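Local coordinates for periplasmic binding protein/LacI transcriptional regulator (PDB 4YLE) that probably serves as the periplasmic solute-binding component of an ABC transporter for simple sugars, holding a small ligand between two lobes, at residues K59-A62 against S63-D66; T78-Q81 against I82-V85; I169-G172 against V173-T176. One frame throughout, in Å; residues are numbered along the deposited sequence.

Interaction 1 of 3, residues K59-A62 against S63-D66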
# COMPACT_ATOMS: atom_id res chain seq x y z
N LYS A 59 7.67 -21.29 6.62
CA LYS A 59 7.43 -22.60 7.24
C LYS A 59 7.54 -23.72 6.21
O LYS A 59 8.15 -24.75 6.48
CB LYS A 59 6.07 -22.62 7.92
N HIS A 60 7.00 -23.51 5.02
CA HIS A 60 7.05 -24.51 3.96
C HIS A 60 8.47 -24.73 3.44
O HIS A 60 8.80 -25.80 2.91
CB HIS A 60 6.11 -24.11 2.81
CG HIS A 60 4.67 -24.44 3.08
ND1 HIS A 60 3.77 -23.52 3.58
CD2 HIS A 60 3.99 -25.60 2.93
CE1 HIS A 60 2.59 -24.10 3.72
NE2 HIS A 60 2.70 -25.36 3.34
N ASN A 61 9.30 -23.71 3.63
CA ASN A 61 10.66 -23.66 3.13
C ASN A 61 11.64 -23.42 4.25
O ASN A 61 12.63 -22.72 4.07
CB ASN A 61 10.75 -22.56 2.08
CG ASN A 61 9.90 -22.85 0.89
OD1 ASN A 61 10.25 -23.68 0.05
ND2 ASN A 61 8.75 -22.22 0.83
N ALA A 62 11.37 -24.04 5.41
CA ALA A 62 12.07 -23.73 6.64
C ALA A 62 13.57 -23.98 6.59
O ALA A 62 14.30 -23.47 7.43
CB ALA A 62 11.47 -24.52 7.79
N SER A 63 14.03 -24.77 5.63
CA SER A 63 15.44 -25.12 5.57
C SER A 63 16.18 -24.18 4.60
O SER A 63 17.42 -24.18 4.56
CB SER A 63 15.61 -26.58 5.16
OG SER A 63 15.39 -26.73 3.77
N GLN A 64 15.41 -23.38 3.85
CA GLN A 64 15.95 -22.49 2.81
C GLN A 64 16.37 -21.13 3.34
O GLN A 64 17.31 -20.54 2.85
CB GLN A 64 14.95 -22.23 1.69
CG GLN A 64 14.69 -23.35 0.72
CD GLN A 64 13.70 -22.91 -0.38
OE1 GLN A 64 13.55 -21.71 -0.66
NE2 GLN A 64 13.03 -23.89 -1.00
N PHE A 65 15.63 -20.63 4.32
CA PHE A 65 15.92 -19.32 4.90
C PHE A 65 15.24 -19.15 6.25
O PHE A 65 14.31 -19.88 6.57
CB PHE A 65 15.51 -18.19 3.93
CG PHE A 65 14.00 -17.96 3.82
CD1 PHE A 65 13.22 -18.81 3.05
CD2 PHE A 65 13.39 -16.87 4.42
CE1 PHE A 65 11.84 -18.60 2.92
CE2 PHE A 65 12.00 -16.66 4.29
CZ PHE A 65 11.24 -17.52 3.54
N ASP A 66 15.76 -18.22 7.05
CA ASP A 66 15.10 -17.76 8.27
C ASP A 66 14.49 -16.40 7.99
O ASP A 66 14.98 -15.68 7.14
CB ASP A 66 16.08 -17.65 9.44
CG ASP A 66 16.53 -18.99 9.94
OD1 ASP A 66 15.66 -19.88 10.07
OD2 ASP A 66 17.75 -19.16 10.19

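Interaction 2 of 3, residues T78-Q81 against I82-V85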
# COMPACT_ATOMS: atom_id res chain seq x y z
N THR A 78 7.41 6.74 10.22
CA THR A 78 8.64 6.66 9.44
C THR A 78 9.87 6.51 10.34
O THR A 78 10.75 5.68 10.07
CB THR A 78 8.79 7.90 8.54
OG1 THR A 78 7.66 7.98 7.66
CG2 THR A 78 10.06 7.84 7.72
N ALA A 79 9.95 7.33 11.39
CA ALA A 79 11.13 7.32 12.27
C ALA A 79 11.45 5.91 12.79
O ALA A 79 12.61 5.43 12.72
CB ALA A 79 10.93 8.29 13.45
N ASN A 80 10.43 5.24 13.30
CA ASN A 80 10.59 3.90 13.82
C ASN A 80 10.89 2.88 12.73
O ASN A 80 11.57 1.89 12.97
CB ASN A 80 9.36 3.44 14.58
CG ASN A 80 9.65 2.22 15.45
OD1 ASN A 80 10.70 2.16 16.10
ND2 ASN A 80 8.76 1.25 15.44
N GLN A 81 10.34 3.07 11.54
CA GLN A 81 10.64 2.11 10.48
C GLN A 81 12.12 2.21 10.19
O GLN A 81 12.78 1.19 10.04
CB GLN A 81 9.83 2.37 9.22
CG GLN A 81 9.85 1.13 8.30
CD GLN A 81 9.08 1.34 7.03
OE1 GLN A 81 9.33 2.30 6.30
NE2 GLN A 81 8.14 0.44 6.74
N ILE A 82 12.65 3.43 10.17
CA ILE A 82 14.07 3.62 9.92
C ILE A 82 14.86 2.91 11.00
O ILE A 82 15.88 2.27 10.72
CB ILE A 82 14.45 5.12 9.83
CG1 ILE A 82 13.88 5.71 8.54
CG2 ILE A 82 15.98 5.31 9.86
CD1 ILE A 82 13.99 7.21 8.40
N ARG A 83 14.39 3.01 12.25
CA ARG A 83 15.08 2.37 13.36
C ARG A 83 15.11 0.86 13.18
O ARG A 83 16.12 0.22 13.46
CB ARG A 83 14.42 2.74 14.69
CG ARG A 83 14.78 4.15 15.16
CD ARG A 83 14.50 4.35 16.64
NE ARG A 83 13.10 4.08 16.98
CZ ARG A 83 12.12 4.98 16.92
NH1 ARG A 83 12.36 6.23 16.54
NH2 ARG A 83 10.88 4.63 17.25
N ILE A 84 14.00 0.30 12.70
CA ILE A 84 13.92 -1.13 12.49
C ILE A 84 14.97 -1.56 11.47
O ILE A 84 15.68 -2.55 11.69
CB ILE A 84 12.53 -1.52 12.04
CG1 ILE A 84 11.58 -1.37 13.23
CG2 ILE A 84 12.49 -2.96 11.56
CD1 ILE A 84 10.13 -1.39 12.89
N VAL A 85 15.08 -0.83 10.37
CA VAL A 85 16.05 -1.19 9.34
C VAL A 85 17.47 -1.10 9.92
O VAL A 85 18.28 -2.00 9.71
CB VAL A 85 15.91 -0.32 8.09
CG1 VAL A 85 16.91 -0.74 7.02
CG2 VAL A 85 14.47 -0.43 7.53

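Interaction 3 of 3, residues I169-G172 against V173-T176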
# COMPACT_ATOMS: atom_id res chain seq x y z
N ILE A 169 -11.81 12.41 -3.31
CA ILE A 169 -10.78 11.38 -3.18
C ILE A 169 -10.10 11.51 -1.82
O ILE A 169 -9.56 12.57 -1.46
CB ILE A 169 -9.75 11.49 -4.31
CG1 ILE A 169 -10.46 11.29 -5.64
CG2 ILE A 169 -8.61 10.46 -4.13
CD1 ILE A 169 -9.56 11.47 -6.87
N VAL A 170 -10.14 10.42 -1.06
CA VAL A 170 -9.46 10.32 0.21
C VAL A 170 -8.15 9.56 -0.04
O VAL A 170 -8.16 8.37 -0.32
CB VAL A 170 -10.32 9.63 1.27
CG1 VAL A 170 -9.64 9.73 2.65
CG2 VAL A 170 -11.69 10.25 1.32
N GLU A 171 -7.04 10.28 0.06
CA GLU A 171 -5.74 9.83 -0.38
C GLU A 171 -4.89 9.26 0.75
O GLU A 171 -5.10 9.59 1.91
CB GLU A 171 -5.06 11.05 -1.01
CG GLU A 171 -3.66 10.96 -1.39
CD GLU A 171 -3.32 12.21 -2.15
OE1 GLU A 171 -2.91 13.22 -1.54
OE2 GLU A 171 -3.55 12.16 -3.36
N GLY A 172 -3.96 8.37 0.42
CA GLY A 172 -3.00 7.91 1.41
C GLY A 172 -1.99 9.00 1.78
O GLY A 172 -2.14 10.18 1.43
N VAL A 173 -0.93 8.60 2.50
CA VAL A 173 0.18 9.52 2.83
C VAL A 173 0.72 10.13 1.54
O VAL A 173 1.22 9.42 0.68
CB VAL A 173 1.30 8.77 3.62
CG1 VAL A 173 2.54 9.60 3.74
CG2 VAL A 173 0.80 8.37 5.01
N SER A 174 0.63 11.45 1.41
CA SER A 174 0.86 12.12 0.13
C SER A 174 2.31 12.05 -0.40
O SER A 174 2.54 12.27 -1.59
CB SER A 174 0.42 13.58 0.23
OG SER A 174 -0.97 13.61 0.50
N THR A 175 3.25 11.66 0.45
CA THR A 175 4.64 11.52 0.04
C THR A 175 4.98 10.08 -0.33
O THR A 175 6.15 9.68 -0.32
CB THR A 175 5.55 11.98 1.14
OG1 THR A 175 5.22 11.26 2.33
CG2 THR A 175 5.37 13.49 1.39
N THR A 176 3.97 9.28 -0.62
CA THR A 176 4.23 7.93 -1.08
C THR A 176 3.81 7.80 -2.52
O THR A 176 2.81 8.35 -2.97
CB THR A 176 3.52 6.85 -0.23
OG1 THR A 176 2.10 7.02 -0.26
CG2 THR A 176 4.01 6.92 1.19

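Interaction 1 of 3, residues K59-A62 against S63-D66
A beta turn from N61 to Q64 follows helix 45-60 and leads to strand 66-72. Its closing bond runs from Q64 N to N61 O over 2.9 Å, with an N-H...O angle of 159°. The donor sits well above the carbonyl plane. N61 is the first residue to leave helical geometry, and A62 and S63 take backbone angles close to those of a type I turn.

The side chains of N61 and Q64 run alongside each other. In both, CG is beside the backbone N and anti to the carbonyl carbon (chi1 -64° and -74°). N61 OD1 comes within 3.0 Å of Q64 NE2, but the angle is too poor for a hydrogen bond. The two amides are clearly tilted against each other. N61 ND2 is instead bonded to Y57 O, back on the helix.

This turn is part of the first beta-alpha-beta unit of the N-terminal lobe. F65 turns inward at its exit. Its CE1 is 4.2 Å from N61 CB, and the ring packs on I287 and L291 of helix 279-295 and on V35. K32 NZ bonds to A62 O and makes a salt bridge with D66.

Interaction 2 of 3, residues T78-Q81 against I82-V85
N80 and R83 meet on the outer side of helix 78-90, three residues apart. R83 NH2 reaches N80 OD1 at 2.7 Å, but the N-H...O angle is only 119°, and the bond is weak. The two side chains run nearly perpendicular, with their amide and guanidinium planes 40° apart. The arginine chain bends at chi3 (-57°), which folds the guanidinium back over the preceding turn. One of its faces then covers N80 CA, 3.5 Å from the plane and displaced toward the edge of the group. R83 NH1 also comes within 4.0 Å of A79 CB.

Two van der Waals contacts run four residues along the helix. The methyl I84 CD1 touches the amide nitrogen N80 ND2 at 3.9 Å. I82 CD1 meets the methyl T78 CG2 at 4.0 Å. The T78 chi1 torsion turns CG2, not OG1, toward I82 CD1.

Regular helical bonds hold the side chains in this spacing. I82 N bonds to T78 O, R83 N to A79 O, I84 N to N80 O and V85 N to Q81 O. The helix is the connection of a right-handed beta-alpha-beta crossover from strand 66-72 to strand 95-98, passing over strand 34-39 between them. This is the topology of the N-terminal lobe of type I periplasmic binding proteins.

Q81, I84 and V85 face that sheet. I84 packs on N70, I72 and V38, and V85 on V38 and I96. The Q81 amide is buried, and its polar atoms are satisfied by backbone groups: OE1 accepts from A101 N, and NE2 donates to A99 O and M39 O. At the start of the helix, N80 N bonds to D77 OD1.

Interaction 3 of 3, residues I169-G172 against V173-T176
E171 and S174 join the C-terminal end of strand 166-171 to the loop that precedes helix 177-193. Strand, loop and helix form the start of a beta-alpha-beta unit in the parallel sheet of the C-terminal lobe. The unit is completed by the neighbouring strand 196-202.

I169 and V170 lie within the sheet, and the chain reaches the contact at E171, the last strand residue. The E171 side chain is extended, with CG anti to the backbone N (chi1 172°), and this carries the carboxylate forward to the loop. S174 OG donates to E171 OE1 at 2.8 Å. The hydroxyl comes to the anti side of OE1, 29° out of the carboxylate plane. The S174 chi1 of -63° swings OG back toward E171. The carbon that bears the hydroxyl stays further off, with S174 CB 3.8 Å from E171 OE1. The touch is therefore made by the hydroxyl oxygen and one carboxylate oxygen. The other oxygen, E171 OE2, is bonded to T183 OG1. The carboxylate thus links the loop to the helix that follows it.

At G172 the chain leaves the strand. G172 O is bonded to S202 OG of strand 196-202. The same oxygen lies 3.0 Å from S174 N at an angle too poor for a bond, and S174 OG passes it at 3.7 Å from G172 O. V173 to T176 then form a type I beta turn, in which T176 N bonds to V173 O at 3.0 Å. T176 is the N-cap of helix 177-193, and T176 OG1 accepts a hydrogen bond from A179 N.

The three contacts follow one another along the chain and do not touch. Interactions 2 and 3 belong to different lobes and lie close to the ligand cleft. Their centres are 20 Å apart and their nearest atoms about 7 Å. The bound unknown ligand is about 7 Å from G172 and about 10 Å from the Q81 side chain, so both contacts lie near the site. D102 is a shared neighbour: T78 of interaction 2 and T175 of interaction 3 both touch it. Interaction 1 is remote, at the surface end of the N-terminal lobe. Its centre lies 26 Å from that of interaction 2 and 36 Å from that of interaction 3.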